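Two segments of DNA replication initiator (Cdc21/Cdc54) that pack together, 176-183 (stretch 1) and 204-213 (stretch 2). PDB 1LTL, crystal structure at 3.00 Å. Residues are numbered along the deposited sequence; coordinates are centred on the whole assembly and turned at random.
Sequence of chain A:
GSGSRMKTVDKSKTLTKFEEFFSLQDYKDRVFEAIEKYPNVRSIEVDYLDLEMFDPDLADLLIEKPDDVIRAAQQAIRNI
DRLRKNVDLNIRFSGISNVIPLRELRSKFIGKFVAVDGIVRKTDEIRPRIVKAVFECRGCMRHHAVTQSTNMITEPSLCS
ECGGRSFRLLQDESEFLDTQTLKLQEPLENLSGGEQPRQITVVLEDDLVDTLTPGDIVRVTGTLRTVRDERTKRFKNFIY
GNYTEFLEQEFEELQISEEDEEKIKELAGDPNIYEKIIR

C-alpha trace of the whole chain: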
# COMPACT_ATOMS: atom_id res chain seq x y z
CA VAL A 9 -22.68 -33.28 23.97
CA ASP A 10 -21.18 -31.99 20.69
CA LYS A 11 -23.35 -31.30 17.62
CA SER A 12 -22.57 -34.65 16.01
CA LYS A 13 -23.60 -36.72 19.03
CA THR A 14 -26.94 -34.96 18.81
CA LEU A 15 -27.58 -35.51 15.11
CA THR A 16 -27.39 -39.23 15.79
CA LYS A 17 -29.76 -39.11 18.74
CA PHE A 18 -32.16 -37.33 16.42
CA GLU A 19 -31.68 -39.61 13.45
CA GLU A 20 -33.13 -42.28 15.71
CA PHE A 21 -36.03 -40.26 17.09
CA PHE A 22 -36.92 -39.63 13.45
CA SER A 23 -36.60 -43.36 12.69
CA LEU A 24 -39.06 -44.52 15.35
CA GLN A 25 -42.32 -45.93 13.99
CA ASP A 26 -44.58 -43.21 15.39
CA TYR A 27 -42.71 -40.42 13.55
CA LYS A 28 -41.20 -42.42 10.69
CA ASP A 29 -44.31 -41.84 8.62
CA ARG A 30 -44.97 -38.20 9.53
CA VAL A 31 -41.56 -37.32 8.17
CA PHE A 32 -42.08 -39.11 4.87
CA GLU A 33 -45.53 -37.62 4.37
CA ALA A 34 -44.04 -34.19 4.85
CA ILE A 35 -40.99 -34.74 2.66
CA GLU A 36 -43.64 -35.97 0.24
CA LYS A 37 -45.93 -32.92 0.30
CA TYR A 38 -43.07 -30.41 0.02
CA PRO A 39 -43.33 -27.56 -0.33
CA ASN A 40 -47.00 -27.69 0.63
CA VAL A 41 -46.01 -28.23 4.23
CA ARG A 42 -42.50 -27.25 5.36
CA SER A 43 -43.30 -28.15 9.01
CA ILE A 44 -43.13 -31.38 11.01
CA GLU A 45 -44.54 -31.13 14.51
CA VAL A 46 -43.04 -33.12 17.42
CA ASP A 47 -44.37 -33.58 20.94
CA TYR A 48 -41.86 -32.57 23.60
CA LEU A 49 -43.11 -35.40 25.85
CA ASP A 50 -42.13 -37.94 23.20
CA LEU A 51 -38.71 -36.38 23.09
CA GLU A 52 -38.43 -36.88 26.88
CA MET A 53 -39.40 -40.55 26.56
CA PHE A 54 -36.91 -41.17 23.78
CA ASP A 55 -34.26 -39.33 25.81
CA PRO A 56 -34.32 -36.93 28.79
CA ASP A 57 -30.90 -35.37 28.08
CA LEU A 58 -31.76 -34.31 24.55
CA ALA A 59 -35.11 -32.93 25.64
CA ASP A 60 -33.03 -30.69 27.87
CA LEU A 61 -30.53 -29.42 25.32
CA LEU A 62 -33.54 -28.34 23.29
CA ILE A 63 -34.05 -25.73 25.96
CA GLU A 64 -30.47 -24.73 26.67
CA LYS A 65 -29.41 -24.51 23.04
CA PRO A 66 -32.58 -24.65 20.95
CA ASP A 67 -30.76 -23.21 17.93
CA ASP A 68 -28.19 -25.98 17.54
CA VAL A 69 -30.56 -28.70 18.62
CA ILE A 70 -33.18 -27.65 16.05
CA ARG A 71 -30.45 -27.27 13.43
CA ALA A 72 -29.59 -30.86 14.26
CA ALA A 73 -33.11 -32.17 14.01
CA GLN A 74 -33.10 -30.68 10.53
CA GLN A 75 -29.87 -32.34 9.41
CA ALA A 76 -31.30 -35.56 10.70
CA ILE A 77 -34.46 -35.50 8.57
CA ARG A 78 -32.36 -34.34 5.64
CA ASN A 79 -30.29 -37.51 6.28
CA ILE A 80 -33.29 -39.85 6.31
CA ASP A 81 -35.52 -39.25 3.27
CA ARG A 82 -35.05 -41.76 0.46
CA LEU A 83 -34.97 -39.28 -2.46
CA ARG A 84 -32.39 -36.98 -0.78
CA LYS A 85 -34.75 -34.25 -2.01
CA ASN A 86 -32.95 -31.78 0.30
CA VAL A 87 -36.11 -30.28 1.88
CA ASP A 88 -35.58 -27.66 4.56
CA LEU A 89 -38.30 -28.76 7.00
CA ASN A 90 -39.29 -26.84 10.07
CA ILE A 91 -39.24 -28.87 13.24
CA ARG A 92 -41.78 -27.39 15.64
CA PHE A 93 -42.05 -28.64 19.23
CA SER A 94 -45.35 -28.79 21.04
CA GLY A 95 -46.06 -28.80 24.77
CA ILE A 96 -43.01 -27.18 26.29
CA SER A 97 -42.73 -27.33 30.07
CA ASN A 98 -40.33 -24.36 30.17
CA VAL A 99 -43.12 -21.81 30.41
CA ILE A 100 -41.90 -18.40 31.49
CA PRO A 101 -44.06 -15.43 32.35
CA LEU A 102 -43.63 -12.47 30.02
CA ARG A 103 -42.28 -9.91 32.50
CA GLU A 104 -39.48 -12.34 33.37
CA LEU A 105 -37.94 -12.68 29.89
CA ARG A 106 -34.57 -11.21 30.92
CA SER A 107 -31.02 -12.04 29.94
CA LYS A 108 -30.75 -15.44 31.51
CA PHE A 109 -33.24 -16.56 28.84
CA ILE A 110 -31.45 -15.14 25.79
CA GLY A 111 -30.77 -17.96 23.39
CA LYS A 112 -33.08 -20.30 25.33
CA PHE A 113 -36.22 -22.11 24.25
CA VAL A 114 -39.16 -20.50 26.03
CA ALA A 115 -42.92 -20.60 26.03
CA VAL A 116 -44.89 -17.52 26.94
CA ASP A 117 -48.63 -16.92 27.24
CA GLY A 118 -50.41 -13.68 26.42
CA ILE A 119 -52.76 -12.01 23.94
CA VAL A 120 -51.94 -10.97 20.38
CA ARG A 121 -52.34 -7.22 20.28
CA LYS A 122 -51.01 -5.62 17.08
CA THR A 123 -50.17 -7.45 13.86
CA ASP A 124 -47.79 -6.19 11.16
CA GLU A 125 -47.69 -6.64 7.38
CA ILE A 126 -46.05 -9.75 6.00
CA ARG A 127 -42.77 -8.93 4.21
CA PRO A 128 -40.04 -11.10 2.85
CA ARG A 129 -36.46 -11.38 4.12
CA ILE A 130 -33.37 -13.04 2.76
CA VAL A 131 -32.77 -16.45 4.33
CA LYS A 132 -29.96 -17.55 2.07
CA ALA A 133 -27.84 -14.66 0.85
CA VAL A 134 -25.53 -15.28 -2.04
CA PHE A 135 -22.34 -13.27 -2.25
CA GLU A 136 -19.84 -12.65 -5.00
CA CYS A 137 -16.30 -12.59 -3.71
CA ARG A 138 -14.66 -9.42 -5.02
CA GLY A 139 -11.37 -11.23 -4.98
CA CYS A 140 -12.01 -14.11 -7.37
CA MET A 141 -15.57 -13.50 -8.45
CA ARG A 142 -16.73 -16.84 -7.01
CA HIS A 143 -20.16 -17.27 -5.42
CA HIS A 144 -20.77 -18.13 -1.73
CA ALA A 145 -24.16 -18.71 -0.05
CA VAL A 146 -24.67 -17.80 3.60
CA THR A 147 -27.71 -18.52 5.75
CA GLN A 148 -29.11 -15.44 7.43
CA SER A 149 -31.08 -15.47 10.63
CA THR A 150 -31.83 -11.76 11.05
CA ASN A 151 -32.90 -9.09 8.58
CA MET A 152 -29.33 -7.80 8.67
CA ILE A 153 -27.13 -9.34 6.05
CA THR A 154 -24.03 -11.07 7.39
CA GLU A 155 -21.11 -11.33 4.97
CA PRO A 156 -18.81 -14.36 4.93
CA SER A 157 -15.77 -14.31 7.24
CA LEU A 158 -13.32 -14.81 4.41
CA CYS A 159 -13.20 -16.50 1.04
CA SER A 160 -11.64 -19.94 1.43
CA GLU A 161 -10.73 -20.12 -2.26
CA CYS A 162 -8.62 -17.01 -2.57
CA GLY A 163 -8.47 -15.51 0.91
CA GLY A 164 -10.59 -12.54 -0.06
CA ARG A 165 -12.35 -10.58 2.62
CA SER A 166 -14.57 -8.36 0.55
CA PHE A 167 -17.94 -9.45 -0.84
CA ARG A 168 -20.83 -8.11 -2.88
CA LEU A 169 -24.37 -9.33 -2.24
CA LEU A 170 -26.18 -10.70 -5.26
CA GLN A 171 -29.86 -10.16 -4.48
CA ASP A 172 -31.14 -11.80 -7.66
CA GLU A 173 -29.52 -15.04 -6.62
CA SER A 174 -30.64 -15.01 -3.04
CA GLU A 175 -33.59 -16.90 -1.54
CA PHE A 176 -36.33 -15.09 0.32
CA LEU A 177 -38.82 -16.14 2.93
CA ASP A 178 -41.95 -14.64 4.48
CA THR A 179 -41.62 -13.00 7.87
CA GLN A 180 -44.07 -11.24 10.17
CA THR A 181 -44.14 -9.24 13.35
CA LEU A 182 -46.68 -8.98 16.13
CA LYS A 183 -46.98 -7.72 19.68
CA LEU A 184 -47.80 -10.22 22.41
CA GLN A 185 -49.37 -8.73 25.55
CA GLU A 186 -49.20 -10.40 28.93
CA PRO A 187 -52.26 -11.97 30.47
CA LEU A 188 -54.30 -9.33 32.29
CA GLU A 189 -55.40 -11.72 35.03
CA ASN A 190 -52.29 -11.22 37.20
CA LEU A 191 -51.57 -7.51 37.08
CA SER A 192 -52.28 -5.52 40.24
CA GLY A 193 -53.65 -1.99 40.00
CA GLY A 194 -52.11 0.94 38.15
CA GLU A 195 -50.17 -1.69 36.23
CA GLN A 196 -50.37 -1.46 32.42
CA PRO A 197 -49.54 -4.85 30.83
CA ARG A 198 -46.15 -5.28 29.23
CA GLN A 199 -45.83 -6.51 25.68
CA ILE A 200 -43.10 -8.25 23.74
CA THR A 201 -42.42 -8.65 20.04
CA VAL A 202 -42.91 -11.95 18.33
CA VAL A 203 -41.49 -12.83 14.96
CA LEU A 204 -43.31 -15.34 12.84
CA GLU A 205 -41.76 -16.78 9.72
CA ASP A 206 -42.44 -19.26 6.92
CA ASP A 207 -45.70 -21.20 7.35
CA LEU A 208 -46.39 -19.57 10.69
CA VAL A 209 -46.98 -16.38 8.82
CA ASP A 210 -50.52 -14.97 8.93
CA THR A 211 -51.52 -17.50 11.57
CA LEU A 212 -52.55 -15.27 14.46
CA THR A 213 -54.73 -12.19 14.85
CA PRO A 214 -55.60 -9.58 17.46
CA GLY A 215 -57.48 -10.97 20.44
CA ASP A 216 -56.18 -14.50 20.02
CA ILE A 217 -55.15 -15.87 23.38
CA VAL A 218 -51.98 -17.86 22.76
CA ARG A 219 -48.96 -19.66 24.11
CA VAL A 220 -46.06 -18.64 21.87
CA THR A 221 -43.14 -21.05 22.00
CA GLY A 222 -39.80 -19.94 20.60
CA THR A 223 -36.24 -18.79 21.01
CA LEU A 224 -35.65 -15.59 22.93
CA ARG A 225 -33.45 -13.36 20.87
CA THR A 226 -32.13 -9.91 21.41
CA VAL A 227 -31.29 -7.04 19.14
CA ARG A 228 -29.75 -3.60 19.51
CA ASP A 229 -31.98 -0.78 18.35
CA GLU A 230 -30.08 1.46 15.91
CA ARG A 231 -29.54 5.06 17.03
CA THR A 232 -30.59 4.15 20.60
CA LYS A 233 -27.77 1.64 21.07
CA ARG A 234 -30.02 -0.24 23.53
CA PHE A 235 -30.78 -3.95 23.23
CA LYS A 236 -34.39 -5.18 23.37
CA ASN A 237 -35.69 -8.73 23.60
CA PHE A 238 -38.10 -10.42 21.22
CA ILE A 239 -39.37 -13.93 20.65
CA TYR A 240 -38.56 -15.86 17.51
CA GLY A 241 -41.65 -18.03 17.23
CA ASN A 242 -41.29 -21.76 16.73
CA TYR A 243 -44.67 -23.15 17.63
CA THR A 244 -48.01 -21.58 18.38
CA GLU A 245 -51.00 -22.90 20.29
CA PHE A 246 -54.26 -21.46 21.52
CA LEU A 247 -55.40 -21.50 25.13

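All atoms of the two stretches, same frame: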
# COMPACT_ATOMS: atom_id res chain seq x y z
N PHE A 176 -35.56 -15.83 -0.66
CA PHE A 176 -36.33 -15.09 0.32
C PHE A 176 -37.23 -15.98 1.14
O PHE A 176 -37.29 -17.19 0.94
CB PHE A 176 -37.16 -14.01 -0.37
CG PHE A 176 -36.34 -12.88 -0.90
CD1 PHE A 176 -35.49 -13.07 -1.98
CD2 PHE A 176 -36.38 -11.63 -0.29
CE1 PHE A 176 -34.69 -12.04 -2.44
CE2 PHE A 176 -35.57 -10.59 -0.75
CZ PHE A 176 -34.72 -10.80 -1.83
N LEU A 177 -37.97 -15.37 2.05
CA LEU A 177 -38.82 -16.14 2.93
C LEU A 177 -39.77 -15.20 3.67
O LEU A 177 -39.36 -14.13 4.10
CB LEU A 177 -37.91 -16.89 3.88
CG LEU A 177 -38.44 -17.44 5.18
CD1 LEU A 177 -37.95 -18.88 5.31
CD2 LEU A 177 -37.97 -16.57 6.34
N ASP A 178 -41.03 -15.57 3.82
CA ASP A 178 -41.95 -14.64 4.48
C ASP A 178 -41.77 -14.53 5.98
O ASP A 178 -41.60 -15.52 6.69
CB ASP A 178 -43.39 -15.01 4.13
CG ASP A 178 -43.69 -14.85 2.66
OD1 ASP A 178 -43.53 -13.71 2.12
OD2 ASP A 178 -44.10 -15.86 2.04
N THR A 179 -41.81 -13.29 6.46
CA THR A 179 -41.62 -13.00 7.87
C THR A 179 -42.72 -12.06 8.37
O THR A 179 -43.28 -11.29 7.60
CB THR A 179 -40.23 -12.34 8.09
OG1 THR A 179 -39.73 -12.66 9.39
CG2 THR A 179 -40.33 -10.81 7.95
N GLN A 180 -43.03 -12.11 9.65
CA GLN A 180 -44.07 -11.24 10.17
C GLN A 180 -43.88 -10.91 11.62
O GLN A 180 -43.38 -11.72 12.40
CB GLN A 180 -45.43 -11.88 9.98
CG GLN A 180 -46.53 -11.08 10.61
CD GLN A 180 -47.86 -11.71 10.32
OE1 GLN A 180 -47.93 -12.91 10.05
NE2 GLN A 180 -48.91 -10.92 10.37
N THR A 181 -44.31 -9.71 11.99
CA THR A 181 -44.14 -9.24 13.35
C THR A 181 -45.43 -8.96 14.08
O THR A 181 -46.38 -8.45 13.51
CB THR A 181 -43.34 -7.95 13.33
OG1 THR A 181 -41.95 -8.28 13.22
CG2 THR A 181 -43.56 -7.15 14.57
N LEU A 182 -45.48 -9.30 15.36
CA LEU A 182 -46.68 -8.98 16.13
C LEU A 182 -46.31 -8.77 17.56
O LEU A 182 -45.27 -9.23 18.00
CB LEU A 182 -47.74 -10.07 15.99
CG LEU A 182 -47.71 -11.31 16.87
CD1 LEU A 182 -48.76 -12.27 16.33
CD2 LEU A 182 -46.36 -11.97 16.84
N LYS A 183 -47.16 -8.03 18.26
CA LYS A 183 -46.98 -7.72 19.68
C LYS A 183 -47.79 -8.69 20.53
O LYS A 183 -48.98 -8.89 20.29
CB LYS A 183 -47.45 -6.29 19.99
CG LYS A 183 -46.40 -5.23 19.79
CD LYS A 183 -45.16 -5.56 20.60
CE LYS A 183 -44.05 -4.52 20.41
NZ LYS A 183 -43.58 -4.51 19.00
N LEU A 204 -42.81 -14.11 13.44
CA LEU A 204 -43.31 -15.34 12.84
C LEU A 204 -42.79 -15.45 11.43
O LEU A 204 -42.88 -14.50 10.65
CB LEU A 204 -44.83 -15.32 12.84
CG LEU A 204 -45.57 -15.33 14.17
CD1 LEU A 204 -47.07 -15.32 13.87
CD2 LEU A 204 -45.21 -16.55 14.99
N GLU A 205 -42.25 -16.61 11.07
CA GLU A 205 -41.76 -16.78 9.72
C GLU A 205 -42.25 -18.05 9.05
O GLU A 205 -42.80 -18.94 9.69
CB GLU A 205 -40.25 -16.74 9.71
CG GLU A 205 -39.68 -15.49 10.34
CD GLU A 205 -38.20 -15.39 10.12
OE1 GLU A 205 -37.55 -16.47 10.11
OE2 GLU A 205 -37.70 -14.24 9.97
N ASP A 206 -42.02 -18.14 7.74
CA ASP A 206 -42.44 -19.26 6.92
C ASP A 206 -43.93 -19.57 7.05
O ASP A 206 -44.75 -18.67 6.94
CB ASP A 206 -41.63 -20.51 7.20
CG ASP A 206 -41.31 -21.29 5.94
OD1 ASP A 206 -41.86 -20.91 4.87
OD2 ASP A 206 -40.52 -22.25 5.99
N ASP A 207 -44.29 -20.83 7.27
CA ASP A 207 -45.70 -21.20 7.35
C ASP A 207 -46.46 -20.68 8.55
O ASP A 207 -47.69 -20.79 8.59
CB ASP A 207 -45.87 -22.71 7.29
CG ASP A 207 -45.03 -23.41 8.29
OD1 ASP A 207 -43.79 -23.21 8.25
OD2 ASP A 207 -45.59 -24.17 9.11
N LEU A 208 -45.75 -20.12 9.52
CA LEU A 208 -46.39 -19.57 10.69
C LEU A 208 -46.88 -18.18 10.38
O LEU A 208 -47.52 -17.53 11.20
CB LEU A 208 -45.43 -19.47 11.84
CG LEU A 208 -45.45 -20.63 12.81
CD1 LEU A 208 -45.25 -21.97 12.10
CD2 LEU A 208 -44.35 -20.36 13.83
N VAL A 209 -46.56 -17.71 9.19
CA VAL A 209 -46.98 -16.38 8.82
C VAL A 209 -48.49 -16.33 8.71
O VAL A 209 -49.12 -17.32 8.34
CB VAL A 209 -46.33 -15.98 7.49
CG1 VAL A 209 -46.90 -14.67 6.99
CG2 VAL A 209 -44.84 -15.86 7.68
N ASP A 210 -49.07 -15.18 9.03
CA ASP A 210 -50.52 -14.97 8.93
C ASP A 210 -51.27 -16.12 9.57
O ASP A 210 -52.15 -16.72 8.94
CB ASP A 210 -50.91 -14.85 7.45
CG ASP A 210 -52.08 -13.92 7.22
OD1 ASP A 210 -52.27 -12.97 8.02
OD2 ASP A 210 -52.81 -14.13 6.22
N THR A 211 -50.93 -16.42 10.82
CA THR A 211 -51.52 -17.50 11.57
C THR A 211 -52.31 -16.97 12.76
O THR A 211 -53.30 -17.56 13.17
CB THR A 211 -50.41 -18.46 12.06
OG1 THR A 211 -50.06 -19.35 11.00
CG2 THR A 211 -50.85 -19.26 13.27
N LEU A 212 -51.88 -15.85 13.32
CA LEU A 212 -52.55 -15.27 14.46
C LEU A 212 -53.16 -13.93 14.15
O LEU A 212 -52.81 -13.30 13.15
CB LEU A 212 -51.58 -15.13 15.63
CG LEU A 212 -50.86 -16.43 15.99
CD1 LEU A 212 -49.91 -16.21 17.15
CD2 LEU A 212 -51.88 -17.49 16.32
N THR A 213 -54.07 -13.49 15.01
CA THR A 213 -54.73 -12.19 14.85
C THR A 213 -55.12 -11.57 16.18
O THR A 213 -55.30 -12.27 17.17
CB THR A 213 -56.00 -12.30 13.97
OG1 THR A 213 -56.49 -13.65 13.98
CG2 THR A 213 -55.69 -11.87 12.53

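Backbone pairing sets the register of this contact. The two stretches run antiparallel where they meet, and Gln180 faces Leu204 as a hydrogen-bonded pair: Gln180 N donates to Leu204 O at 2.6 Å, and Leu204 N returns the bond to Gln180 O at 2.7 Å, the second being much the straighter (168° against 130° at the hydrogen). Thr179 and Glu205 form the neighbouring non-hydrogen-bonded pair, their CA atoms 4.2 Å apart. Beyond it, Asp206 N donates to Asp178 O at 2.9 Å, adding one more backbone bond beside the paired residues. Two CA-H...O contacts fill the gaps between rungs, Glu205 CA to Asp178 O at 3.3 Å and Thr179 CA to Leu204 O at 3.4 Å.

On the sheet face carrying Thr179 and Glu205, Thr179 OG1 donates to Glu205 OE2 at 2.6 Å. The non-hydrogen-bonded pairing brings these neighbours close, and threonine, beta-branched and at home in a strand, supplies a hydroxyl for the carboxylate. Glu205 is buried, yet both its carboxylate oxygens also find hydrogen bonds elsewhere in the structure. On the other face, Gln180 extends with chi1 and chi2 both t and accepts from the backbone, Asp210 N to Gln180 OE1 at 2.7 Å. Its length lets a strand residue hold the loop that follows the turn, while NE2 is satisfied elsewhere, so both ends of the buried amide and Asp210 N are satisfied.

The turn itself is braced from within, by Leu208 N to Glu205 O at 3.2 Å and Val209 N to Asp206 O at 3.0 Å. The chain then passes stretch 1 again, where Val209 CG2 lies 3.4 Å from Asp178 O and Val209 CG1 3.7 Å from Gln180 OE1. A compact branched residue fits here, its two methyls lying against Asp178 O and Gln180 OE1.

Apolar packing finishes the contact. Leu182, on the Gln180 side of the strand, points toward stretch 2 and places CD1 4.3 Å from Leu204 CD1 and 4.1 Å from Leu212 CB. All three leucines are buried, and Leu182 joins strand to loop. By contrast, Leu177 meets a polar neighbour: its CD2 lies 3.8 Å from Glu205 OE1.

In all, 538 Å² is buried, with Gln180 contributing the largest share of any residue. The lesson is economical: backbone pairing fixes register, one long amide captures the returning loop, and Leu182 packs on Leu204 and Leu212 at one end.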